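Local coordinates for N-terminal acetyltransferase B complex subunit MDM20 (Candida albicans, PDB 5K04) that serves as the non-catalytic subunit of the NatB N-terminal acetyltransferase complex, holding the catalytic subunit NAT3, at the interface of chains A and B. Sequence-based numbering; all coordinates share one arbitrary frame. Chains: chain A, Uncharacterized protein; chain B, N-terminal acetyltransferase B complex subunit NAT3.

Contact 1: the interface of chains A and B. Residues chain A 365, 367-368; chain B 21, 85, 119.
A loop of chain A, between helices 353-358 and 372-383, meets three separate pieces of chain B: the loop holding B:Asp21, the stretch with B:Arg85 just after the 3-10 helix 82-84, and the start of helix 118-126. Across the contact, B:Arg85 reaches A:Asp368 with an extended side chain. Its CG is anti to its own carbonyl carbon (chi1 -69°), and the chain stays straight from CG to NE, which carries the guanidinium out to the loop. NH1 of B:Arg85 forms a salt bridge to the carboxylate oxygen OD1 of A:Asp368 at 3.0 Å. As a hydrogen bond it is weak and bent. OD1 lies at the edge of the guanidinium, in its plane; the carboxylate plane is turned 56° from it. NH2 of B:Arg85 makes a straighter hydrogen bond, also a salt bridge, of 2.8 Å to OD2 of B:Asp21, which it meets from above the carboxylate plane. B:Asp21 thus acts as a second shell that limits how the guanidinium can turn. Water 1 closes the network. It lies 2.7 Å from the backbone O of A:Tyr367 and 2.6 Å from B:Asp21 OD2, and also bonds NH1 of B:Arg85. The positive guanidinium between two aspartates would probably ease their mutual repulsion. A:Ala365 and B:Leu119 come near each other without close packing. The site joins an interhelical loop of the helical subunit to the GNAT-fold subunit, immediately before the CoA-binding residue B:Arg86.

Contact 2: the interface of chains A and B. Residues chain A 245-249; chain B 2-4.
Direct hydrogen bonds tie the start of chain B to the A:Asp247 to A:Asp249 stretch. B:Ile4 N donates to OD1 of A:Asp247 over 2.7 Å, meeting this carboxylate oxygen nearly along its C-O axis. The side chain of A:Asp247 has CG anti to the backbone N (chi1 -170°), which directs the carboxylate at the chain B backbone. A:Phe248 N donates to the carbonyl O of B:Thr2 at 2.9 Å. A:Asp249 N gives its hydrogen to the hydroxyl OG of B:Ser3, also at 2.9 Å. The same OG of B:Ser3 lies 3.1 Å from OD1 of A:Asp249. OG could give its one hydrogen to this OD1 or to water 3. Waters extend these links. Water 2 lies 2.7 Å from OD2 of A:Asp247 and bridges it to the backbone O of B:Ile4. Water 3 joins B:Ser3 OG, 2.6 Å away, to A:Asp249 OD1. Among carbon contacts, CB of B:Ser3 touches both carboxylates, 3.7 Å from CG of A:Asp249. Within chain A, CB of A:Asp247 rests over one face of the A:Phe245 ring, towards its rim. The two bonding amides of A:Phe248 and A:Asp249 belong to the first turn of helix 248-260. B:Thr2 and the start of strand 3-6, the first strand of the catalytic subunit, thus meet the N-terminal end of this helix and the loop leading into it.

Contact 3: the interface of chains A and B. Residues chain A 494, 497-498, 501; chain B 9-10.
Helix 489-503 of chain A presents one side to the 3-10 helix 9-14 of the GNAT subunit. B:Glu10 lies across this side, with A:Gly494, A:Asn497 and A:Arg501 spaced along successive turns. A salt bridge forms between NH1 of A:Arg501 and the carboxylate OE2 of B:Glu10, 2.9 Å apart, with a fairly straight hydrogen bond (162° at H). The oxygen lies at the edge of the guanidinium, in its plane. The donor in turn comes from above the carboxylate plane, and the guanidinium and carboxylate planes are 72° apart. A bend in the arginine at chi3 (64°) leaves CD beside OE2 and brings NH1 round to bond it. Water 4 adds a bridge from the same NH1 of A:Arg501 to the backbone O of B:Glu10, at 3.1 Å from each. The carboxylate also packs on A:Asn497, whose CB is 3.5 Å from CD of B:Glu10. Beside it, CB of B:Met9 sits 3.6 Å from the carbonyl O of A:Gly494. The ring of A:Phe498 brings CD2 to 3.7 Å from the O of B:Met9, and its rim also touches CG of that methionine. The contact probably fixes the N-terminal region of NAT3 against the helical subunit through a charged pair flanked by packing.

Contact 1: the interface of chains A and B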
ATOM      1  N   ALA A 365     -10.448 -27.571   8.074  1.00 60.82           N
ATOM      2  CA  ALA A 365      -9.232 -27.013   8.656  1.00 64.94           C
ATOM      3  C   ALA A 365      -9.547 -25.781   9.498  1.00 68.53           C
ATOM      4  O   ALA A 365     -10.328 -24.915   9.090  1.00 70.29           O
ATOM      5  CB  ALA A 365      -8.232 -26.663   7.552  1.00 57.66           C
ATOM      6  N   TYR A 367      -8.135 -23.056  10.303  1.00 59.06           N
ATOM      7  CA  TYR A 367      -7.820 -21.723   9.805  1.00 52.09           C
ATOM      8  C   TYR A 367      -8.452 -21.431   8.443  1.00 49.03           C
ATOM      9  O   TYR A 367      -8.133 -20.407   7.827  1.00 39.87           O
ATOM     10  CB  TYR A 367      -6.299 -21.542   9.761  1.00 51.22           C
ATOM     11  CG  TYR A 367      -5.671 -21.482  11.139  1.00 53.78           C
ATOM     12  CD1 TYR A 367      -5.701 -20.307  11.890  1.00 51.67           C
ATOM     13  CD2 TYR A 367      -5.052 -22.601  11.697  1.00 59.39           C
ATOM     14  CE1 TYR A 367      -5.129 -20.251  13.168  1.00 55.41           C
ATOM     15  CE2 TYR A 367      -4.483 -22.553  12.969  1.00 60.83           C
ATOM     16  CZ  TYR A 367      -4.525 -21.376  13.700  1.00 55.94           C
ATOM     17  OH  TYR A 367      -3.959 -21.324  14.951  1.00 51.75           O
ATOM     18  N   ASP A 368      -9.331 -22.306   7.966  1.00 54.23           N
ATOM     19  CA  ASP A 368     -10.106 -22.053   6.763  1.00 58.03           C
ATOM     20  C   ASP A 368     -11.377 -21.284   7.101  1.00 53.78           C
ATOM     21  O   ASP A 368     -11.961 -21.448   8.172  1.00 45.43           O
ATOM     22  CB  ASP A 368     -10.473 -23.367   6.069  1.00 57.10           C
ATOM     23  CG  ASP A 368      -9.369 -23.873   5.147  1.00 52.15           C
ATOM     24  OD1 ASP A 368      -8.682 -23.057   4.475  1.00 39.76           O
ATOM     25  OD2 ASP A 368      -9.214 -25.098   5.083  1.00 46.70           O
TER
ATOM     26  N   ASP B  21      -5.024 -13.615   5.345  1.00 51.84           N
ATOM     27  CA  ASP B  21      -5.156 -14.977   5.843  1.00 45.83           C
ATOM     28  C   ASP B  21      -4.384 -15.118   7.151  1.00 39.68           C
ATOM     29  O   ASP B  21      -3.259 -14.605   7.260  1.00 25.93           O
ATOM     30  CB  ASP B  21      -4.624 -15.971   4.803  1.00 43.16           C
ATOM     31  CG  ASP B  21      -4.482 -17.382   5.347  1.00 35.86           C
ATOM     32  OD1 ASP B  21      -3.448 -17.683   5.970  1.00 29.95           O
ATOM     33  OD2 ASP B  21      -5.422 -18.180   5.161  1.00 28.59           O
ATOM     34  N   ARG B  85      -8.411 -22.157  -3.757  1.00 46.66           N
ATOM     35  CA  ARG B  85      -7.868 -23.290  -3.031  1.00 43.61           C
ATOM     36  C   ARG B  85      -8.521 -24.599  -3.489  1.00 44.95           C
ATOM     37  O   ARG B  85      -9.598 -24.605  -4.085  1.00 31.73           O
ATOM     38  CB  ARG B  85      -8.059 -23.080  -1.523  1.00 36.86           C
ATOM     39  CG  ARG B  85      -7.186 -21.942  -0.981  1.00 43.68           C
ATOM     40  CD  ARG B  85      -7.187 -21.872   0.532  1.00 48.83           C
ATOM     41  NE  ARG B  85      -6.396 -20.735   0.990  1.00 51.61           N
ATOM     42  CZ  ARG B  85      -6.259 -20.358   2.258  1.00 51.95           C
ATOM     43  NH1 ARG B  85      -6.865 -21.032   3.228  1.00 53.76           N
ATOM     44  NH2 ARG B  85      -5.508 -19.298   2.552  1.00 50.67           N
ATOM     45  N   LEU B 119      -1.538 -31.008   7.699  1.00 60.31           N
ATOM     46  CA  LEU B 119      -1.981 -30.593   6.375  1.00 57.54           C
ATOM     47  C   LEU B 119      -0.800 -30.318   5.451  1.00 49.58           C
ATOM     48  O   LEU B 119      -0.736 -30.821   4.324  1.00 37.32           O
ATOM     49  CB  LEU B 119      -2.828 -29.333   6.520  1.00 69.32           C
ATOM     50  CG  LEU B 119      -3.579 -28.977   5.268  1.00 79.69           C
ATOM     51  CD1 LEU B 119      -4.412 -30.198   5.027  1.00 87.97           C
ATOM     52  CD2 LEU B 119      -4.418 -27.743   5.491  1.00 80.76           C
TER
HETATM   53  O   HOH W   1      -5.973 -20.427   6.255  1.00 33.11           O

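Contact 2: the interface of chains A and B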
ATOM      1  N   PHE A 245       4.734 -26.065 -18.244  1.00 65.39           N
ATOM      2  CA  PHE A 245       4.455 -24.728 -17.760  1.00 62.09           C
ATOM      3  C   PHE A 245       3.005 -24.610 -17.279  1.00 66.14           C
ATOM      4  O   PHE A 245       2.760 -24.191 -16.142  1.00 78.31           O
ATOM      5  CB  PHE A 245       4.798 -23.712 -18.850  1.00 53.37           C
ATOM      6  CG  PHE A 245       4.822 -22.306 -18.362  1.00 43.97           C
ATOM      7  CD1 PHE A 245       4.983 -22.038 -17.013  1.00 41.98           C
ATOM      8  CD2 PHE A 245       4.639 -21.250 -19.242  1.00 35.90           C
ATOM      9  CE1 PHE A 245       4.980 -20.745 -16.546  1.00 43.53           C
ATOM     10  CE2 PHE A 245       4.638 -19.957 -18.788  1.00 37.02           C
ATOM     11  CZ  PHE A 245       4.804 -19.702 -17.430  1.00 41.54           C
ATOM     12  N   ASP A 246       2.042 -25.029 -18.101  1.00 58.44           N
ATOM     13  CA  ASP A 246       0.606 -25.060 -17.738  1.00 49.55           C
ATOM     14  C   ASP A 246       0.110 -23.675 -17.323  1.00 43.76           C
ATOM     15  O   ASP A 246      -0.306 -23.440 -16.186  1.00 34.83           O
ATOM     16  CB  ASP A 246       0.298 -26.080 -16.643  1.00 44.97           C
ATOM     17  CG  ASP A 246      -1.219 -26.214 -16.378  1.00 50.97           C
ATOM     18  OD1 ASP A 246      -2.029 -25.759 -17.211  1.00 46.40           O
ATOM     19  OD2 ASP A 246      -1.604 -26.763 -15.324  1.00 45.64           O
ATOM     20  N   ASP A 247       0.139 -22.767 -18.296  1.00 50.79           N
ATOM     21  CA  ASP A 247      -0.043 -21.336 -18.086  1.00 42.01           C
ATOM     22  C   ASP A 247      -1.179 -20.848 -18.978  1.00 47.21           C
ATOM     23  O   ASP A 247      -1.087 -20.936 -20.210  1.00 33.86           O
ATOM     24  CB  ASP A 247       1.266 -20.614 -18.401  1.00 36.77           C
ATOM     25  CG  ASP A 247       1.249 -19.180 -18.003  1.00 36.25           C
ATOM     26  OD1 ASP A 247       1.263 -18.900 -16.783  1.00 29.76           O
ATOM     27  OD2 ASP A 247       1.271 -18.336 -18.923  1.00 27.91           O
ATOM     28  N   PHE A 248      -2.252 -20.340 -18.361  1.00 48.39           N
ATOM     29  CA  PHE A 248      -3.456 -20.027 -19.129  1.00 47.30           C
ATOM     30  C   PHE A 248      -3.175 -19.000 -20.225  1.00 40.77           C
ATOM     31  O   PHE A 248      -3.580 -19.186 -21.375  1.00 36.24           O
ATOM     32  CB  PHE A 248      -4.567 -19.536 -18.209  1.00 38.09           C
ATOM     33  CG  PHE A 248      -5.916 -19.494 -18.872  1.00 41.01           C
ATOM     34  CD1 PHE A 248      -6.486 -20.655 -19.377  1.00 42.63           C
ATOM     35  CD2 PHE A 248      -6.615 -18.307 -18.993  1.00 47.01           C
ATOM     36  CE1 PHE A 248      -7.736 -20.631 -19.989  1.00 44.27           C
ATOM     37  CE2 PHE A 248      -7.872 -18.275 -19.607  1.00 46.23           C
ATOM     38  CZ  PHE A 248      -8.428 -19.435 -20.108  1.00 44.66           C
ATOM     39  N   ASP A 249      -2.484 -17.908 -19.882  1.00 45.85           N
ATOM     40  CA  ASP A 249      -2.139 -16.904 -20.885  1.00 41.73           C
ATOM     41  C   ASP A 249      -1.363 -17.527 -22.043  1.00 39.03           C
ATOM     42  O   ASP A 249      -1.579 -17.175 -23.209  1.00 35.01           O
ATOM     43  CB  ASP A 249      -1.336 -15.778 -20.234  1.00 39.68           C
ATOM     44  CG  ASP A 249      -2.175 -14.914 -19.302  1.00 38.67           C
ATOM     45  OD1 ASP A 249      -3.388 -15.168 -19.176  1.00 34.24           O
ATOM     46  OD2 ASP A 249      -1.618 -13.971 -18.699  1.00 30.25           O
TER
ATOM     47  N   THR B   2      -4.998 -20.397 -14.053  1.00 59.67           N
ATOM     48  CA  THR B   2      -3.906 -19.609 -13.493  1.00 51.28           C
ATOM     49  C   THR B   2      -2.833 -19.362 -14.544  1.00 41.23           C
ATOM     50  O   THR B   2      -2.588 -20.190 -15.434  1.00 29.41           O
ATOM     51  CB  THR B   2      -3.269 -20.291 -12.241  1.00 48.58           C
ATOM     52  OG1 THR B   2      -2.127 -21.066 -12.606  1.00 56.46           O
ATOM     53  CG2 THR B   2      -4.299 -21.178 -11.534  1.00 35.72           C
ATOM     54  N   SER B   3      -2.239 -18.183 -14.467  1.00 49.02           N
ATOM     55  CA  SER B   3      -1.006 -17.881 -15.166  1.00 46.61           C
ATOM     56  C   SER B   3       0.011 -17.419 -14.131  1.00 46.41           C
ATOM     57  O   SER B   3      -0.346 -16.956 -13.044  1.00 33.94           O
ATOM     58  CB  SER B   3      -1.214 -16.817 -16.260  1.00 35.46           C
ATOM     59  OG  SER B   3      -2.318 -17.163 -17.093  1.00 27.62           O
ATOM     60  N   ILE B   4       1.289 -17.569 -14.453  1.00 44.85           N
ATOM     61  CA  ILE B   4       2.358 -17.236 -13.527  1.00 41.13           C
ATOM     62  C   ILE B   4       3.115 -16.033 -14.066  1.00 42.44           C
ATOM     63  O   ILE B   4       3.462 -15.983 -15.256  1.00 22.83           O
ATOM     64  CB  ILE B   4       3.274 -18.447 -13.285  1.00 44.26           C
ATOM     65  CG1 ILE B   4       2.526 -19.451 -12.398  1.00 43.06           C
ATOM     66  CG2 ILE B   4       4.549 -18.027 -12.596  1.00 43.65           C
ATOM     67  CD1 ILE B   4       3.244 -20.764 -12.197  1.00 53.22           C
TER
HETATM   68  O   HOH W   2       2.044 -16.002 -17.895  1.00 29.62           O
HETATM   69  O   HOH W   3      -4.420 -15.996 -16.233  1.00 36.89           O

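Contact 3: the interface of chains A and B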
ATOM      1  N   GLY A 494      10.037  -0.986  -9.818  1.00 38.34           N
ATOM      2  CA  GLY A 494       9.046  -1.245  -8.787  1.00 32.60           C
ATOM      3  C   GLY A 494       9.500  -0.830  -7.396  1.00 38.14           C
ATOM      4  O   GLY A 494       8.682  -0.411  -6.577  1.00 30.52           O
ATOM      5  N   ASN A 497       9.133   3.071  -7.585  1.00 45.25           N
ATOM      6  CA  ASN A 497       7.724   3.466  -7.553  1.00 42.91           C
ATOM      7  C   ASN A 497       7.102   3.182  -6.197  1.00 39.26           C
ATOM      8  O   ASN A 497       6.262   3.957  -5.720  1.00 29.43           O
ATOM      9  CB  ASN A 497       6.945   2.751  -8.659  1.00 40.97           C
ATOM     10  CG  ASN A 497       7.211   3.356 -10.039  1.00 42.22           C
ATOM     11  OD1 ASN A 497       7.533   4.528 -10.150  1.00 31.31           O
ATOM     12  ND2 ASN A 497       7.066   2.556 -11.083  1.00 59.47           N
ATOM     13  N   PHE A 498       7.493   2.066  -5.572  1.00 42.26           N
ATOM     14  CA  PHE A 498       7.049   1.768  -4.216  1.00 39.62           C
ATOM     15  C   PHE A 498       7.433   2.899  -3.273  1.00 37.01           C
ATOM     16  O   PHE A 498       6.595   3.422  -2.531  1.00 24.34           O
ATOM     17  CB  PHE A 498       7.663   0.444  -3.748  1.00 45.68           C
ATOM     18  CG  PHE A 498       7.065  -0.095  -2.466  1.00 45.16           C
ATOM     19  CD1 PHE A 498       7.595   0.250  -1.237  1.00 44.51           C
ATOM     20  CD2 PHE A 498       5.980  -0.956  -2.492  1.00 44.58           C
ATOM     21  CE1 PHE A 498       7.047  -0.245  -0.057  1.00 38.07           C
ATOM     22  CE2 PHE A 498       5.419  -1.454  -1.311  1.00 42.60           C
ATOM     23  CZ  PHE A 498       5.954  -1.103  -0.098  1.00 37.81           C
ATOM     24  N   ARG A 501       5.404   6.059  -3.960  1.00 38.00           N
ATOM     25  CA  ARG A 501       4.022   5.983  -3.516  1.00 39.38           C
ATOM     26  C   ARG A 501       3.908   6.092  -2.001  1.00 38.88           C
ATOM     27  O   ARG A 501       2.837   6.435  -1.493  1.00 25.20           O
ATOM     28  CB  ARG A 501       3.388   4.691  -4.034  1.00 35.48           C
ATOM     29  CG  ARG A 501       3.118   4.739  -5.545  1.00 37.67           C
ATOM     30  CD  ARG A 501       2.697   3.396  -6.127  1.00 40.85           C
ATOM     31  NE  ARG A 501       1.428   2.921  -5.582  1.00 49.74           N
ATOM     32  CZ  ARG A 501       0.785   1.830  -6.002  1.00 47.10           C
ATOM     33  NH1 ARG A 501       1.298   1.089  -6.971  1.00 46.65           N
ATOM     34  NH2 ARG A 501      -0.361   1.471  -5.444  1.00 40.94           N
TER
ATOM     35  N   MET B   9       7.447  -5.395  -6.468  1.00 47.40           N
ATOM     36  CA  MET B   9       7.247  -4.752  -5.175  1.00 38.33           C
ATOM     37  C   MET B   9       5.848  -4.170  -5.004  1.00 41.62           C
ATOM     38  O   MET B   9       5.255  -4.265  -3.922  1.00 27.74           O
ATOM     39  CB  MET B   9       8.292  -3.647  -5.011  1.00 42.64           C
ATOM     40  CG  MET B   9       8.873  -3.610  -3.639  1.00 42.08           C
ATOM     41  SD  MET B   9       9.206  -5.240  -3.078  1.00 22.03           S
ATOM     42  CE  MET B   9       9.420  -4.797  -1.449  1.00 32.76           C
ATOM     43  N   GLU B  10       5.316  -3.518  -6.046  1.00 44.41           N
ATOM     44  CA  GLU B  10       4.027  -2.845  -5.898  1.00 37.72           C
ATOM     45  C   GLU B  10       2.862  -3.818  -5.757  1.00 34.28           C
ATOM     46  O   GLU B  10       1.788  -3.402  -5.296  1.00 27.21           O
ATOM     47  CB  GLU B  10       3.789  -1.893  -7.064  1.00 34.79           C
ATOM     48  CG  GLU B  10       4.559  -0.588  -6.934  1.00 38.66           C
ATOM     49  CD  GLU B  10       4.578   0.184  -8.229  1.00 42.61           C
ATOM     50  OE1 GLU B  10       5.268  -0.286  -9.156  1.00 35.16           O
ATOM     51  OE2 GLU B  10       3.893   1.237  -8.334  1.00 38.23           O
TER
HETATM   52  O   HOH W   4      -0.064  -1.650  -7.120  1.00 41.93           O

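The three contacts are well separated on one interface. The centres of their C-alpha atoms are about 24 Å apart for contact 1 and contact 2, 25 Å for contact 2 and contact 3, and 30 Å for contact 1 and contact 3. They share no residues. In chain B, contact 2 and contact 3 lie close in sequence, on strand 3-6 and the 3-10 helix after it, while contact 1 draws on later segments. In chain A they use distant regions of the helical subunit. NAT3 is therefore held from several sides, which probably fixes its orientation within the NatB complex.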